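Local coordinates for putative mandelate racemase (Zymomonas mobilis, PDB 2OX4), which probably acts as a magnesium-dependent lyase, a putative dehydratase of the mandelate racemase group in the enolase superfamily, at residues A130-F135 / A164-V169; D209-V214 / N236-E241. All coordinates share one frame; numbering follows the deposited sequence.

Interaction 1. Residues A130-F135 / A164-V169; sequences ASQLQF and AVKVDV
Strand 126-131 ends alongside strand 164-167 in parallel register, A130 paired with V165 and S131 with K166, and K166 N donates to A130 O at 2.9 Å while A130 N donates to A164 O. Beyond S131 the regular strand pairing stops: Q132, at a positive phi (74°), leads into the 3-10 segment 133-135, which still faces 164-169. K166 O is gripped by two successive amides, Q132 N at 3.0 Å through a bent bond and L133 N at 3.2 Å through a straighter one in the carbonyl plane.

Q134 continues the pairing with its side chain. Its CG sits in the crowded position between backbone N and carbonyl carbon (chi1 78°), and a bend at chi2 carries the amide to the strand end, where OE1 accepts a nearly straight bond from D168 N at 2.9 Å, the donor well above the carbonyl plane. NE2 donates to Q132 OE1, also at 2.9 Å and in the plane of the Q134 amide. A glutamine suits because it offers acceptor and donor together, and the two bonds fix the amide's rotation. A water links NE2, weakly, to D168 OD2, whose stronger partner is H217.

K166 runs beside Q132, turning at chi3 (89°) so that CE passes 3.4 Å from S131 OG. A lysine suits: its long apolar stem lies along Q132 while its charged tip forms salt bridges with both E241 and E342. S131 OG is hydrogen-bonded to E342, and Q132 NE2 to E215. The L133 and V165 side chains cross at about a right angle, with L133 CD1 3.6 Å from V165 CB and A154 of helix 147-159 against L133. The whole belongs to a beta-alpha-beta unit of the TIM-barrel domain, with strand ends delivering polar side chains to the magnesium site.

Interaction 2. Residues D209-V214 / N236-E241; sequences DVDIIV and NIFFYE. With MG (magnesium ion), chain O.
Three main-chain hydrogen bonds tie the segments: F238 N to I212 O (2.8 Å), V214 N to F239 O (3.1 Å) and E241 N to V214 O (2.9 Å). The chain turns a corner at F238, near which a water joins D211 OD1, I212 N and N236 O.

The D211 carboxylate stacks on the F238 ring with planes 25° apart, CG lying 3.4 Å from F238 CD1, and R127 holds OD2 by a salt bridge. I213 CG1 touches the F238 ring edge and lies over the F239 ring, 4.0 Å from its centroid in a CH-pi contact; CG2 reaches F239 CE1, so both isoleucine branches meet that ring. An alanine in place of F238 would remove the ring covering the D211 carboxylate and touching I213 CG1, and would probably leave this corner less well packed.

With two oxygens to share, E241 on its extended chain binds magnesium through OE2 (2.1 Å) while OE1 is taken by K166; E215, E267 and three waters complete the shell.

V214 CG2 meets I237 CD1 at 3.9 Å, both residues backed by V199 of helix 189-206 and I232 of helix 222-232, while strands 164-167 and 263-265 flank the pair in the barrel sheet.

In the fold
Interactions 1 and 2 are consecutive along the chain and neighbours in one barrel sheet, their centres about 10 Å apart. Strands 164-167 and 211-215 join them edge to edge: V165 O lies 2.9 Å from I213 N, a probable hydrogen bond, and K166 CG packs 3.5 Å from I213 O. They converge on the metal, where K166 NZ of interaction 1 forms a salt bridge of 2.7 Å with E241 OE1 of interaction 2, whose other oxygen coordinates magnesium. The K166 side chain comes within about 4 Å of the ion (nearest atoms); the repulsion between the two positive charges is likely to be offset by the carboxylates around them.

Interaction 1. Residues A130-F135 / A164-V169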
ATOM      1  N   ALA C 130     -27.908 -18.082  24.288  1.00 12.88           N
ATOM      2  CA  ALA C 130     -28.370 -19.418  23.977  1.00 12.73           C
ATOM      3  C   ALA C 130     -28.039 -19.764  22.528  1.00 12.67           C
ATOM      4  O   ALA C 130     -28.562 -19.130  21.610  1.00 13.71           O
ATOM      5  CB  ALA C 130     -29.890 -19.491  24.202  1.00 11.55           C
ATOM      6  N   SER C 131     -27.211 -20.792  22.339  1.00 14.12           N
ATOM      7  CA  SER C 131     -26.555 -21.034  21.063  1.00 18.44           C
ATOM      8  C   SER C 131     -27.131 -22.193  20.259  1.00 20.50           C
ATOM      9  O   SER C 131     -27.294 -23.302  20.787  1.00 21.79           O
ATOM     10  CB  SER C 131     -25.065 -21.276  21.263  1.00 16.13           C
ATOM     11  OG  SER C 131     -24.406 -21.317  20.007  1.00 16.28           O
ATOM     12  N   GLN C 132     -27.356 -21.922  18.967  1.00 12.46           N
ATOM     13  CA  GLN C 132     -27.733 -22.907  17.940  1.00 16.90           C
ATOM     14  C   GLN C 132     -29.194 -23.334  18.108  1.00 17.45           C
ATOM     15  O   GLN C 132     -29.494 -24.520  18.266  1.00 20.05           O
ATOM     16  CB  GLN C 132     -26.770 -24.122  17.879  1.00 16.25           C
ATOM     17  CG  GLN C 132     -25.252 -23.778  17.863  1.00 19.62           C
ATOM     18  CD  GLN C 132     -24.773 -23.068  16.593  1.00 21.19           C
ATOM     19  OE1 GLN C 132     -25.543 -22.828  15.665  1.00 22.85           O
ATOM     20  NE2 GLN C 132     -23.474 -22.752  16.546  1.00 21.98           N
ATOM     21  N   LEU C 133     -30.083 -22.342  18.082  1.00 17.76           N
ATOM     22  CA  LEU C 133     -31.529 -22.552  18.266  1.00 19.51           C
ATOM     23  C   LEU C 133     -32.127 -23.457  17.200  1.00 25.29           C
ATOM     24  O   LEU C 133     -33.135 -24.124  17.443  1.00 23.16           O
ATOM     25  CB  LEU C 133     -32.289 -21.226  18.227  1.00 21.03           C
ATOM     26  CG  LEU C 133     -32.049 -20.102  19.232  1.00 20.93           C
ATOM     27  CD1 LEU C 133     -32.937 -18.922  18.843  1.00 21.46           C
ATOM     28  CD2 LEU C 133     -32.305 -20.541  20.660  1.00 21.78           C
ATOM     29  N   GLN C 134     -31.514 -23.470  16.018  1.00 21.38           N
ATOM     30  CA  GLN C 134     -32.000 -24.296  14.910  1.00 18.88           C
ATOM     31  C   GLN C 134     -31.950 -25.811  15.189  1.00 19.54           C
ATOM     32  O   GLN C 134     -32.532 -26.594  14.436  1.00 23.25           O
ATOM     33  CB  GLN C 134     -31.279 -23.926  13.601  1.00 16.26           C
ATOM     34  CG  GLN C 134     -29.869 -24.480  13.466  1.00 19.11           C
ATOM     35  CD  GLN C 134     -28.806 -23.666  14.197  1.00 17.21           C
ATOM     36  OE1 GLN C 134     -29.090 -22.629  14.799  1.00 13.13           O
ATOM     37  NE2 GLN C 134     -27.560 -24.143  14.137  1.00 17.40           N
ATOM     38  N   PHE C 135     -31.268 -26.217  16.263  1.00 18.50           N
ATOM     39  CA  PHE C 135     -31.213 -27.627  16.677  1.00 18.96           C
ATOM     40  C   PHE C 135     -32.108 -27.922  17.887  1.00 25.68           C
ATOM     41  O   PHE C 135     -32.077 -29.029  18.441  1.00 26.46           O
ATOM     42  CB  PHE C 135     -29.778 -28.052  16.998  1.00 25.59           C
ATOM     43  CG  PHE C 135     -28.869 -28.063  15.805  1.00 34.01           C
ATOM     44  CD1 PHE C 135     -29.274 -28.651  14.613  1.00 35.70           C
ATOM     45  CD2 PHE C 135     -27.608 -27.480  15.872  1.00 45.53           C
ATOM     46  CE1 PHE C 135     -28.433 -28.662  13.506  1.00 42.24           C
ATOM     47  CE2 PHE C 135     -26.763 -27.484  14.771  1.00 47.44           C
ATOM     48  CZ  PHE C 135     -27.179 -28.075  13.585  1.00 39.06           C
ATOM     49  N   ALA C 164     -29.985 -12.926  24.797  1.00 12.09           N
ATOM     50  CA  ALA C 164     -29.348 -13.072  23.492  1.00 10.93           C
ATOM     51  C   ALA C 164     -29.454 -14.515  23.033  1.00  9.13           C
ATOM     52  O   ALA C 164     -29.403 -15.459  23.847  1.00 11.87           O
ATOM     53  CB  ALA C 164     -27.877 -12.639  23.569  1.00 12.69           C
ATOM     54  N   VAL C 165     -29.589 -14.687  21.720  1.00  8.54           N
ATOM     55  CA  VAL C 165     -29.638 -16.001  21.101  1.00 11.02           C
ATOM     56  C   VAL C 165     -28.783 -16.021  19.834  1.00  8.51           C
ATOM     57  O   VAL C 165     -28.556 -14.974  19.216  1.00 13.31           O
ATOM     58  CB  VAL C 165     -31.098 -16.392  20.709  1.00 14.23           C
ATOM     59  CG1 VAL C 165     -31.993 -16.490  21.959  1.00  9.34           C
ATOM     60  CG2 VAL C 165     -31.676 -15.393  19.708  1.00 12.77           C
ATOM     61  N   LYS C 166     -28.329 -17.211  19.445  1.00 13.75           N
ATOM     62  CA  LYS C 166     -27.670 -17.377  18.152  1.00 12.77           C
ATOM     63  C   LYS C 166     -28.324 -18.464  17.317  1.00 15.38           C
ATOM     64  O   LYS C 166     -28.660 -19.531  17.821  1.00 14.31           O
ATOM     65  CB  LYS C 166     -26.181 -17.682  18.319  1.00 11.53           C
ATOM     66  CG  LYS C 166     -25.417 -17.786  16.979  1.00  9.59           C
ATOM     67  CD  LYS C 166     -23.907 -17.916  17.208  1.00  9.65           C
ATOM     68  CE  LYS C 166     -23.461 -19.363  17.365  1.00 15.56           C
ATOM     69  NZ  LYS C 166     -22.004 -19.380  17.748  1.00 15.77           N
ATOM     70  N   VAL C 167     -28.480 -18.192  16.028  1.00 14.22           N
ATOM     71  CA  VAL C 167     -29.169 -19.119  15.145  1.00 14.44           C
ATOM     72  C   VAL C 167     -28.499 -19.134  13.764  1.00 15.97           C
ATOM     73  O   VAL C 167     -28.049 -18.089  13.270  1.00 15.38           O
ATOM     74  CB  VAL C 167     -30.669 -18.761  15.060  1.00 15.20           C
ATOM     75  CG1 VAL C 167     -30.879 -17.329  14.555  1.00 15.33           C
ATOM     76  CG2 VAL C 167     -31.436 -19.783  14.245  1.00 29.59           C
ATOM     77  N   ASP C 168     -28.394 -20.332  13.192  1.00 14.89           N
ATOM     78  CA  ASP C 168     -28.054 -20.513  11.777  1.00 12.35           C
ATOM     79  C   ASP C 168     -29.362 -20.630  11.006  1.00 17.56           C
ATOM     80  O   ASP C 168     -30.084 -21.626  11.145  1.00 18.88           O
ATOM     81  CB  ASP C 168     -27.203 -21.774  11.599  1.00 14.21           C
ATOM     82  CG  ASP C 168     -26.735 -21.988  10.152  1.00 12.71           C
ATOM     83  OD1 ASP C 168     -27.292 -21.375   9.210  1.00 15.31           O
ATOM     84  OD2 ASP C 168     -25.790 -22.780   9.962  1.00 20.23           O
ATOM     85  N   VAL C 169     -29.653 -19.614  10.197  1.00 11.90           N
ATOM     86  CA  VAL C 169     -30.933 -19.531   9.483  1.00 13.27           C
ATOM     87  C   VAL C 169     -30.869 -19.979   8.010  1.00 17.77           C
ATOM     88  O   VAL C 169     -31.905 -20.046   7.342  1.00 17.94           O
ATOM     89  CB  VAL C 169     -31.596 -18.130   9.609  1.00 20.15           C
ATOM     90  CG1 VAL C 169     -31.889 -17.797  11.072  1.00 13.51           C
ATOM     91  CG2 VAL C 169     -30.712 -17.038   8.982  1.00 19.05           C
TER
HETATM   92  O   HOH W   1     -26.757 -25.278  11.450  1.00 21.92           O

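Interaction 2. Residues D209-V214 / N236-E241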
ATOM      1  N   ASP C 209     -34.922  -6.002  22.763  1.00 19.42           N
ATOM      2  CA  ASP C 209     -33.967  -6.058  23.871  1.00 22.16           C
ATOM      3  C   ASP C 209     -33.384  -7.444  24.085  1.00 19.53           C
ATOM      4  O   ASP C 209     -32.727  -7.711  25.090  1.00 21.73           O
ATOM      5  CB  ASP C 209     -34.608  -5.530  25.158  1.00 18.22           C
ATOM      6  CG  ASP C 209     -35.070  -4.091  25.018  1.00 32.99           C
ATOM      7  OD1 ASP C 209     -34.327  -3.277  24.427  1.00 26.33           O
ATOM      8  OD2 ASP C 209     -36.182  -3.772  25.484  1.00 31.67           O
ATOM      9  N   VAL C 210     -33.640  -8.334  23.139  1.00 16.41           N
ATOM     10  CA  VAL C 210     -32.966  -9.622  23.108  1.00 15.59           C
ATOM     11  C   VAL C 210     -32.134  -9.628  21.831  1.00 14.11           C
ATOM     12  O   VAL C 210     -32.662  -9.450  20.743  1.00 14.35           O
ATOM     13  CB  VAL C 210     -33.986 -10.801  23.114  1.00 16.50           C
ATOM     14  CG1 VAL C 210     -33.290 -12.132  22.867  1.00 17.03           C
ATOM     15  CG2 VAL C 210     -34.776 -10.837  24.441  1.00 13.22           C
ATOM     16  N   ASP C 211     -30.824  -9.790  21.972  1.00 16.49           N
ATOM     17  CA  ASP C 211     -29.944  -9.722  20.813  1.00 15.66           C
ATOM     18  C   ASP C 211     -29.955 -11.011  19.998  1.00 13.34           C
ATOM     19  O   ASP C 211     -30.131 -12.102  20.537  1.00 14.64           O
ATOM     20  CB  ASP C 211     -28.537  -9.337  21.239  1.00 14.50           C
ATOM     21  CG  ASP C 211     -28.449  -7.881  21.645  1.00 17.26           C
ATOM     22  OD1 ASP C 211     -28.861  -6.995  20.853  1.00 18.89           O
ATOM     23  OD2 ASP C 211     -27.977  -7.625  22.765  1.00 17.25           O
ATOM     24  N   ILE C 212     -29.778 -10.864  18.684  1.00  9.89           N
ATOM     25  CA  ILE C 212     -29.792 -11.988  17.767  1.00 10.98           C
ATOM     26  C   ILE C 212     -28.449 -12.003  17.034  1.00 11.12           C
ATOM     27  O   ILE C 212     -28.090 -11.024  16.380  1.00 11.79           O
ATOM     28  CB  ILE C 212     -30.931 -11.853  16.717  1.00 12.73           C
ATOM     29  CG1 ILE C 212     -32.300 -11.740  17.411  1.00 12.76           C
ATOM     30  CG2 ILE C 212     -30.889 -13.030  15.743  1.00 12.96           C
ATOM     31  CD1 ILE C 212     -33.449 -11.306  16.465  1.00 11.28           C
ATOM     32  N   ILE C 213     -27.736 -13.110  17.167  1.00 12.20           N
ATOM     33  CA  ILE C 213     -26.514 -13.379  16.417  1.00 10.95           C
ATOM     34  C   ILE C 213     -26.850 -14.352  15.288  1.00 15.15           C
ATOM     35  O   ILE C 213     -27.527 -15.357  15.505  1.00 13.37           O
ATOM     36  CB  ILE C 213     -25.456 -14.012  17.351  1.00 12.96           C
ATOM     37  CG1 ILE C 213     -25.120 -13.050  18.497  1.00 12.30           C
ATOM     38  CG2 ILE C 213     -24.208 -14.449  16.549  1.00  9.69           C
ATOM     39  CD1 ILE C 213     -24.653 -13.754  19.748  1.00 15.08           C
ATOM     40  N   VAL C 214     -26.396 -14.040  14.077  1.00 10.64           N
ATOM     41  CA  VAL C 214     -26.609 -14.923  12.940  1.00 10.91           C
ATOM     42  C   VAL C 214     -25.331 -15.700  12.595  1.00 13.45           C
ATOM     43  O   VAL C 214     -24.276 -15.104  12.370  1.00 12.25           O
ATOM     44  CB  VAL C 214     -27.169 -14.136  11.722  1.00 11.99           C
ATOM     45  CG1 VAL C 214     -27.187 -15.020  10.463  1.00  8.60           C
ATOM     46  CG2 VAL C 214     -28.602 -13.612  12.042  1.00 13.06           C
ATOM     47  N   ASN C 236     -31.372  -5.458  13.157  1.00 16.67           N
ATOM     48  CA  ASN C 236     -30.400  -5.206  14.233  1.00 18.09           C
ATOM     49  C   ASN C 236     -29.670  -6.477  14.691  1.00 19.24           C
ATOM     50  O   ASN C 236     -29.876  -6.978  15.800  1.00 20.53           O
ATOM     51  CB  ASN C 236     -31.057  -4.466  15.419  1.00 18.10           C
ATOM     52  CG  ASN C 236     -30.056  -4.085  16.513  1.00 36.95           C
ATOM     53  OD1 ASN C 236     -30.343  -4.218  17.708  1.00 33.61           O
ATOM     54  ND2 ASN C 236     -28.876  -3.609  16.105  1.00 22.57           N
ATOM     55  N   ILE C 237     -28.828  -7.004  13.812  1.00 13.54           N
ATOM     56  CA  ILE C 237     -28.088  -8.232  14.087  1.00 11.42           C
ATOM     57  C   ILE C 237     -26.878  -7.881  14.947  1.00 13.59           C
ATOM     58  O   ILE C 237     -26.130  -6.968  14.622  1.00 10.46           O
ATOM     59  CB  ILE C 237     -27.662  -8.912  12.752  1.00 14.78           C
ATOM     60  CG1 ILE C 237     -28.893  -9.174  11.876  1.00 17.32           C
ATOM     61  CG2 ILE C 237     -26.846 -10.189  12.991  1.00 12.69           C
ATOM     62  CD1 ILE C 237     -29.976  -9.996  12.562  1.00 15.34           C
ATOM     63  N   PHE C 238     -26.705  -8.601  16.057  1.00 10.59           N
ATOM     64  CA  PHE C 238     -25.698  -8.270  17.057  1.00  8.96           C
ATOM     65  C   PHE C 238     -24.296  -8.490  16.461  1.00 11.93           C
ATOM     66  O   PHE C 238     -23.454  -7.595  16.474  1.00  8.99           O
ATOM     67  CB  PHE C 238     -25.896  -9.177  18.280  1.00  9.73           C
ATOM     68  CG  PHE C 238     -25.188  -8.708  19.511  1.00 10.33           C
ATOM     69  CD1 PHE C 238     -25.473  -7.460  20.068  1.00 14.43           C
ATOM     70  CD2 PHE C 238     -24.242  -9.514  20.125  1.00 14.21           C
ATOM     71  CE1 PHE C 238     -24.825  -7.028  21.213  1.00 17.78           C
ATOM     72  CE2 PHE C 238     -23.570  -9.086  21.279  1.00 16.02           C
ATOM     73  CZ  PHE C 238     -23.862  -7.847  21.824  1.00 12.54           C
ATOM     74  N   PHE C 239     -24.071  -9.688  15.938  1.00 11.99           N
ATOM     75  CA  PHE C 239     -22.946  -9.944  15.048  1.00 12.08           C
ATOM     76  C   PHE C 239     -23.223 -11.128  14.137  1.00 11.07           C
ATOM     77  O   PHE C 239     -24.230 -11.817  14.300  1.00  8.73           O
ATOM     78  CB  PHE C 239     -21.580 -10.011  15.782  1.00  5.47           C
ATOM     79  CG  PHE C 239     -21.468 -11.046  16.886  1.00  7.47           C
ATOM     80  CD1 PHE C 239     -21.292 -12.400  16.587  1.00  9.12           C
ATOM     81  CD2 PHE C 239     -21.452 -10.659  18.223  1.00 11.44           C
ATOM     82  CE1 PHE C 239     -21.140 -13.354  17.604  1.00 14.24           C
ATOM     83  CE2 PHE C 239     -21.310 -11.613  19.247  1.00 13.65           C
ATOM     84  CZ  PHE C 239     -21.157 -12.961  18.928  1.00 12.48           C
ATOM     85  N   TYR C 240     -22.325 -11.346  13.181  1.00  8.95           N
ATOM     86  CA  TYR C 240     -22.574 -12.182  12.009  1.00  7.84           C
ATOM     87  C   TYR C 240     -21.340 -13.061  11.902  1.00 13.39           C
ATOM     88  O   TYR C 240     -20.231 -12.555  11.646  1.00 13.08           O
ATOM     89  CB  TYR C 240     -22.688 -11.241  10.797  1.00  6.97           C
ATOM     90  CG  TYR C 240     -23.182 -11.817   9.475  1.00  9.26           C
ATOM     91  CD1 TYR C 240     -24.011 -12.940   9.417  1.00 12.40           C
ATOM     92  CD2 TYR C 240     -22.843 -11.178   8.272  1.00  7.86           C
ATOM     93  CE1 TYR C 240     -24.467 -13.436   8.169  1.00 12.69           C
ATOM     94  CE2 TYR C 240     -23.284 -11.657   7.041  1.00 10.93           C
ATOM     95  CZ  TYR C 240     -24.094 -12.781   6.996  1.00 16.14           C
ATOM     96  OH  TYR C 240     -24.528 -13.232   5.775  1.00 12.28           O
ATOM     97  N   GLU C 241     -21.525 -14.358  12.139  1.00 11.83           N
ATOM     98  CA  GLU C 241     -20.427 -15.276  12.485  1.00 10.99           C
ATOM     99  C   GLU C 241     -20.081 -16.243  11.344  1.00 11.24           C
ATOM    100  O   GLU C 241     -20.979 -16.833  10.720  1.00  8.98           O
ATOM    101  CB  GLU C 241     -20.764 -16.072  13.764  1.00  9.09           C
ATOM    102  CG  GLU C 241     -19.860 -17.287  13.980  1.00 12.77           C
ATOM    103  CD  GLU C 241     -20.143 -18.059  15.262  1.00 17.36           C
ATOM    104  OE1 GLU C 241     -20.870 -17.536  16.130  1.00 14.49           O
ATOM    105  OE2 GLU C 241     -19.614 -19.192  15.403  1.00 18.94           O
TER
HETATM  106 MG    MG O 402     -19.775 -21.252  15.097  1.00  8.25          MG
HETATM  107  O   HOH W   2     -29.457  -7.948  18.183  1.00 13.40           O
HETATM  108  O   HOH W   3     -20.010 -23.598  14.945  1.00 27.07           O
HETATM  109  O   HOH W   4     -19.469 -21.322  12.907  1.00 20.96           O
HETATM  110  O   HOH W   5     -20.258 -21.688  17.089  1.00 25.01           O